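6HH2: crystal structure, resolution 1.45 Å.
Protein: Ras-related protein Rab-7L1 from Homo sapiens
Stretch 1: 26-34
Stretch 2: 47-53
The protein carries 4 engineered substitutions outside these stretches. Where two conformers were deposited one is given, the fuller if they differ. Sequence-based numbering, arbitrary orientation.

Stretch 1 (26-34) LVQRYSQDS
Stretch 2, residues 47-53: FALKVLQ

The end of a helix leaves backbone carbonyls without amide partners, and Rab-7L1 illustrates how a neighbouring strand can help satisfy them. Helix 26-30 and strand 48-53 have N-to-C directions that differ by 35°, their axes 8.9 Å apart at closest approach, in register where the CA atoms of Ser 31 and Lys 50 lie 4.8 Å apart. The last helical turn is conventional: Tyr 30 N donates to Leu 26 O (2.8 Å) and Ser 31 N to Val 27 O (2.9 Å). Ser 31 then leaves helical geometry (phi/psi -73/178). Its p rotamer lets OG donate to Val 27 O at 2.9 Å while accepting from Asp 33 N at 3.1 Å, so one hydroxyl serves both the helix and the residues that follow it. Asp 33 OD1 and OD2 are hydrogen-bonded elsewhere in the structure. The redirected chain presents Gln 32 N to Leu 49 O, a nearly linear bond of 2.8 Å (168°). Lys 50, t at chi1 to chi3 and p at chi4, carries NZ to Tyr 30 O at 2.7 Å. The same ammonium lies over a face of the Tyr 30 ring (chi1 t, chi2 73°), with NZ 4.2 Å from its centroid and 10° off the normal, a cation-pi contact. Ala 48, whose CA-to-CB bond points toward the other stretch, packs its CB 3.7 Å from Val 27 CG1 and 3.6 Å from Ser 31 CB.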

ATOM      1  N   LEU A  26       7.417   4.898   3.536  1.00 19.02           N
ATOM      2  CA  LEU A  26       7.424   3.529   2.813  0.62 18.67           C
ATOM      3  C   LEU A  26       7.809   3.589   1.245  1.00 22.25           C
ATOM      4  O   LEU A  26       8.661   2.871   0.684  1.00 21.59           O
ATOM      5  CB  LEU A  26       6.053   2.864   2.980  0.62 19.77           C
ATOM      6  CG  LEU A  26       6.008   1.453   2.416  0.62 19.41           C
ATOM      7  CD1 LEU A  26       5.143   0.547   3.383  0.62 21.85           C
ATOM      8  CD2 LEU A  26       5.473   1.434   1.084  0.62 19.23           C
ATOM      9  N   VAL A  27       7.205   4.613   0.607  1.00 19.38           N
ATOM     10  CA  VAL A  27       7.506   4.714  -0.820  1.00 20.82           C
ATOM     11  C   VAL A  27       8.976   5.066  -1.036  1.00 22.53           C
ATOM     12  O   VAL A  27       9.647   4.508  -1.922  1.00 23.73           O
ATOM     13  CB  VAL A  27       6.575   5.748  -1.465  1.00 22.57           C
ATOM     14  CG1 VAL A  27       6.993   6.022  -2.926  1.00 24.45           C
ATOM     15  CG2 VAL A  27       5.127   5.269  -1.376  1.00 22.17           C
ATOM     16  N   GLN A  28       9.517   5.986  -0.209  1.00 21.09           N
ATOM     17  CA  GLN A  28      10.927   6.339  -0.356  1.00 22.98           C
ATOM     18  C   GLN A  28      11.832   5.152  -0.106  1.00 26.59           C
ATOM     19  O   GLN A  28      12.864   5.017  -0.768  1.00 26.91           O
ATOM     20  CB  GLN A  28      11.268   7.461   0.619  1.00 24.48           C
ATOM     21  CG  GLN A  28      10.607   8.772   0.213  1.00 31.38           C
ATOM     22  CD  GLN A  28      10.769   9.863   1.266  1.00 45.48           C
ATOM     23  OE1 GLN A  28      10.895   9.588   2.466  1.00 54.12           O
ATOM     24  NE2 GLN A  28      10.794  11.099   0.816  1.00 45.94           N
ATOM     25  N   ARG A  29      11.449   4.242   0.791  1.00 23.08           N
ATOM     26  CA  ARG A  29      12.298   3.099   1.073  1.00 26.28           C
ATOM     27  C   ARG A  29      12.158   1.995   0.031  1.00 24.01           C
ATOM     28  O   ARG A  29      13.160   1.351  -0.364  1.00 26.61           O
ATOM     29  CB  ARG A  29      11.984   2.570   2.463  1.00 32.80           C
ATOM     30  CG  ARG A  29      13.184   1.787   2.995  1.00 43.94           C
ATOM     31  CD  ARG A  29      12.854   1.039   4.223  1.00 47.90           C
ATOM     32  NE  ARG A  29      13.228   1.684   5.482  1.00 47.10           N
ATOM     33  CZ  ARG A  29      14.463   1.740   5.978  1.00 50.85           C
ATOM     34  NH1 ARG A  29      15.498   1.273   5.290  1.00 48.70           N
ATOM     35  NH2 ARG A  29      14.668   2.301   7.159  1.00 53.10           N
ATOM     36  N   TYR A  30      10.943   1.755  -0.409  1.00 21.22           N
ATOM     37  CA  TYR A  30      10.641   0.603  -1.268  1.00 19.72           C
ATOM     38  C   TYR A  30      10.740   0.891  -2.771  1.00 22.66           C
ATOM     39  O   TYR A  30      11.007  -0.038  -3.562  1.00 22.28           O
ATOM     40  CB  TYR A  30       9.245   0.060  -0.931  1.00 19.39           C
ATOM     41  CG  TYR A  30       9.040  -1.274  -1.569  1.00 18.73           C
ATOM     42  CD1 TYR A  30       9.703  -2.403  -1.066  1.00 18.81           C
ATOM     43  CD2 TYR A  30       8.214  -1.424  -2.674  1.00 20.67           C
ATOM     44  CE1 TYR A  30       9.572  -3.654  -1.704  1.00 19.92           C
ATOM     45  CE2 TYR A  30       8.064  -2.658  -3.304  1.00 22.25           C
ATOM     46  CZ  TYR A  30       8.734  -3.759  -2.790  1.00 20.52           C
ATOM     47  OH  TYR A  30       8.632  -4.982  -3.397  1.00 21.71           O
ATOM     48  N   SER A  31      10.609   2.141  -3.197  1.00 20.58           N
ATOM     49  CA  SER A  31      10.774   2.458  -4.613  1.00 20.54           C
ATOM     50  C   SER A  31      12.245   2.371  -4.988  1.00 19.70           C
ATOM     51  O   SER A  31      13.116   2.117  -4.153  1.00 23.17           O
ATOM     52  CB  SER A  31      10.272   3.875  -4.896  1.00 20.16           C
ATOM     53  OG  SER A  31      11.202   4.819  -4.351  1.00 21.38           O
ATOM     54  N   GLN A  32      12.549   2.585  -6.267  1.00 18.59           N
ATOM     55  CA  GLN A  32      13.965   2.597  -6.645  1.00 18.88           C
ATOM     56  C   GLN A  32      14.650   3.923  -6.435  1.00 19.96           C
ATOM     57  O   GLN A  32      15.820   4.050  -6.825  1.00 21.56           O
ATOM     58  CB  GLN A  32      14.097   2.238  -8.133  1.00 22.06           C
ATOM     59  CG  GLN A  32      13.635   3.343  -9.112  1.00 20.44           C
ATOM     60  CD  GLN A  32      14.078   2.986 -10.555  1.00 23.50           C
ATOM     61  OE1 GLN A  32      13.644   1.957 -11.106  1.00 25.39           O
ATOM     62  NE2 GLN A  32      14.954   3.805 -11.141  1.00 22.92           N
ATOM     63  N   ASP A  33      13.992   4.884  -5.800  1.00 22.08           N
ATOM     64  CA  ASP A  33      14.500   6.258  -5.818  1.00 23.27           C
ATOM     65  C   ASP A  33      15.813   6.422  -5.069  1.00 21.48           C
ATOM     66  O   ASP A  33      16.610   7.318  -5.413  1.00 25.78           O
ATOM     67  CB  ASP A  33      13.418   7.207  -5.280  1.00 22.26           C
ATOM     68  CG  ASP A  33      12.283   7.376  -6.258  1.00 29.14           C
ATOM     69  OD1 ASP A  33      12.351   6.762  -7.354  1.00 23.74           O
ATOM     70  OD2 ASP A  33      11.323   8.115  -5.930  1.00 27.62           O
ATOM     71  N   SER A  34      16.108   5.532  -4.082  1.00 21.54           N
ATOM     72  CA  SER A  34      17.426   5.663  -3.453  1.00 22.26           C
ATOM     73  C   SER A  34      18.555   5.064  -4.301  1.00 21.10           C
ATOM     74  O   SER A  34      19.737   5.201  -3.940  1.00 22.88           O
ATOM     75  CB  SER A  34      17.407   5.010  -2.070  1.00 26.65           C
ATOM     76  OG  SER A  34      17.161   3.625  -2.154  1.00 31.52           O
ATOM     77  N   PHE A  47       3.839   9.142  -9.277  1.00 23.76           N
ATOM     78  CA  PHE A  47       4.092   7.872  -8.588  1.00 21.95           C
ATOM     79  C   PHE A  47       5.593   7.661  -8.623  1.00 22.70           C
ATOM     80  O   PHE A  47       6.296   8.287  -9.403  1.00 24.73           O
ATOM     81  CB  PHE A  47       3.390   6.682  -9.307  1.00 22.00           C
ATOM     82  CG  PHE A  47       3.684   6.599 -10.796  1.00 22.89           C
ATOM     83  CD1 PHE A  47       4.844   5.977 -11.284  1.00 24.18           C
ATOM     84  CD2 PHE A  47       2.836   7.203 -11.723  1.00 24.24           C
ATOM     85  CE1 PHE A  47       5.108   5.957 -12.658  1.00 25.24           C
ATOM     86  CE2 PHE A  47       3.097   7.154 -13.095  1.00 26.87           C
ATOM     87  CZ  PHE A  47       4.229   6.535 -13.561  1.00 28.24           C
ATOM     88  N   ALA A  48       6.069   6.728  -7.807  1.00 20.82           N
ATOM     89  CA  ALA A  48       7.473   6.298  -7.863  1.00 19.81           C
ATOM     90  C   ALA A  48       7.480   4.879  -8.418  1.00 20.79           C
ATOM     91  O   ALA A  48       6.502   4.157  -8.266  1.00 24.05           O
ATOM     92  CB  ALA A  48       8.053   6.264  -6.451  1.00 20.82           C
ATOM     93  N   LEU A  49       8.561   4.498  -9.080  1.00 20.72           N
ATOM     94  CA  LEU A  49       8.648   3.171  -9.677  1.00 19.62           C
ATOM     95  C   LEU A  49       9.510   2.227  -8.841  1.00 20.98           C
ATOM     96  O   LEU A  49      10.463   2.630  -8.158  1.00 20.46           O
ATOM     97  CB  LEU A  49       9.351   3.305 -11.012  1.00 21.60           C
ATOM     98  CG  LEU A  49       8.591   3.122 -12.338  1.00 35.30           C
ATOM     99  CD1 LEU A  49       7.095   3.110 -12.321  1.00 29.45           C
ATOM    100  CD2 LEU A  49       9.191   3.935 -13.468  1.00 26.66           C
ATOM    101  N   LYS A  50       9.205   0.934  -8.957  1.00 20.04           N
ATOM    102  CA  LYS A  50      10.129  -0.137  -8.579  1.00 20.36           C
ATOM    103  C   LYS A  50      10.085  -1.169  -9.690  1.00 21.10           C
ATOM    104  O   LYS A  50       9.004  -1.512 -10.183  1.00 21.98           O
ATOM    105  CB  LYS A  50       9.773  -0.777  -7.258  1.00 19.60           C
ATOM    106  CG  LYS A  50      10.921  -1.729  -6.752  1.00 24.27           C
ATOM    107  CD  LYS A  50      10.367  -2.455  -5.600  1.00 26.39           C
ATOM    108  CE  LYS A  50      11.487  -3.183  -4.846  1.00 27.06           C
ATOM    109  NZ  LYS A  50      12.509  -2.195  -4.325  1.00 29.05           N
ATOM    110  N   VAL A  51      11.245  -1.678 -10.107  1.00 20.62           N
ATOM    111  CA  VAL A  51      11.270  -2.629 -11.204  1.00 21.94           C
ATOM    112  C   VAL A  51      12.037  -3.854 -10.721  1.00 21.47           C
ATOM    113  O   VAL A  51      13.117  -3.718 -10.143  1.00 23.24           O
ATOM    114  CB  VAL A  51      11.940  -2.058 -12.460  1.00 22.20           C
ATOM    115  CG1 VAL A  51      11.831  -3.033 -13.641  1.00 26.18           C
ATOM    116  CG2 VAL A  51      11.319  -0.694 -12.833  1.00 22.04           C
ATOM    117  N   LEU A  52      11.498  -5.043 -10.952  1.00 21.01           N
ATOM    118  CA  LEU A  52      12.094  -6.285 -10.479  1.00 23.01           C
ATOM    119  C   LEU A  52      12.114  -7.279 -11.624  1.00 22.15           C
ATOM    120  O   LEU A  52      11.109  -7.447 -12.330  1.00 23.20           O
ATOM    121  CB  LEU A  52      11.247  -6.902  -9.336  1.00 23.37           C
ATOM    122  CG  LEU A  52      11.210  -6.088  -8.044  1.00 23.83           C
ATOM    123  CD1 LEU A  52      10.116  -6.628  -7.141  1.00 26.26           C
ATOM    124  CD2 LEU A  52      12.595  -6.150  -7.369  1.00 24.53           C
ATOM    125  N   GLN A  53      13.228  -7.985 -11.784  1.00 21.20           N
ATOM    126  CA  GLN A  53      13.203  -9.149 -12.658  1.00 22.30           C
ATOM    127  C   GLN A  53      12.303 -10.184 -12.014  1.00 26.69           C
ATOM    128  O   GLN A  53      12.380 -10.424 -10.801  1.00 25.48           O
ATOM    129  CB  GLN A  53      14.614  -9.739 -12.850  1.00 23.34           C
ATOM    130  CG  GLN A  53      14.698 -10.695 -14.088  1.00 24.82           C
ATOM    131  CD  GLN A  53      14.710  -9.905 -15.357  1.00 31.34           C
ATOM    132  OE1 GLN A  53      15.217  -8.778 -15.378  1.00 31.32           O
ATOM    133  NE2 GLN A  53      14.153 -10.468 -16.434  1.00 32.61           N
TER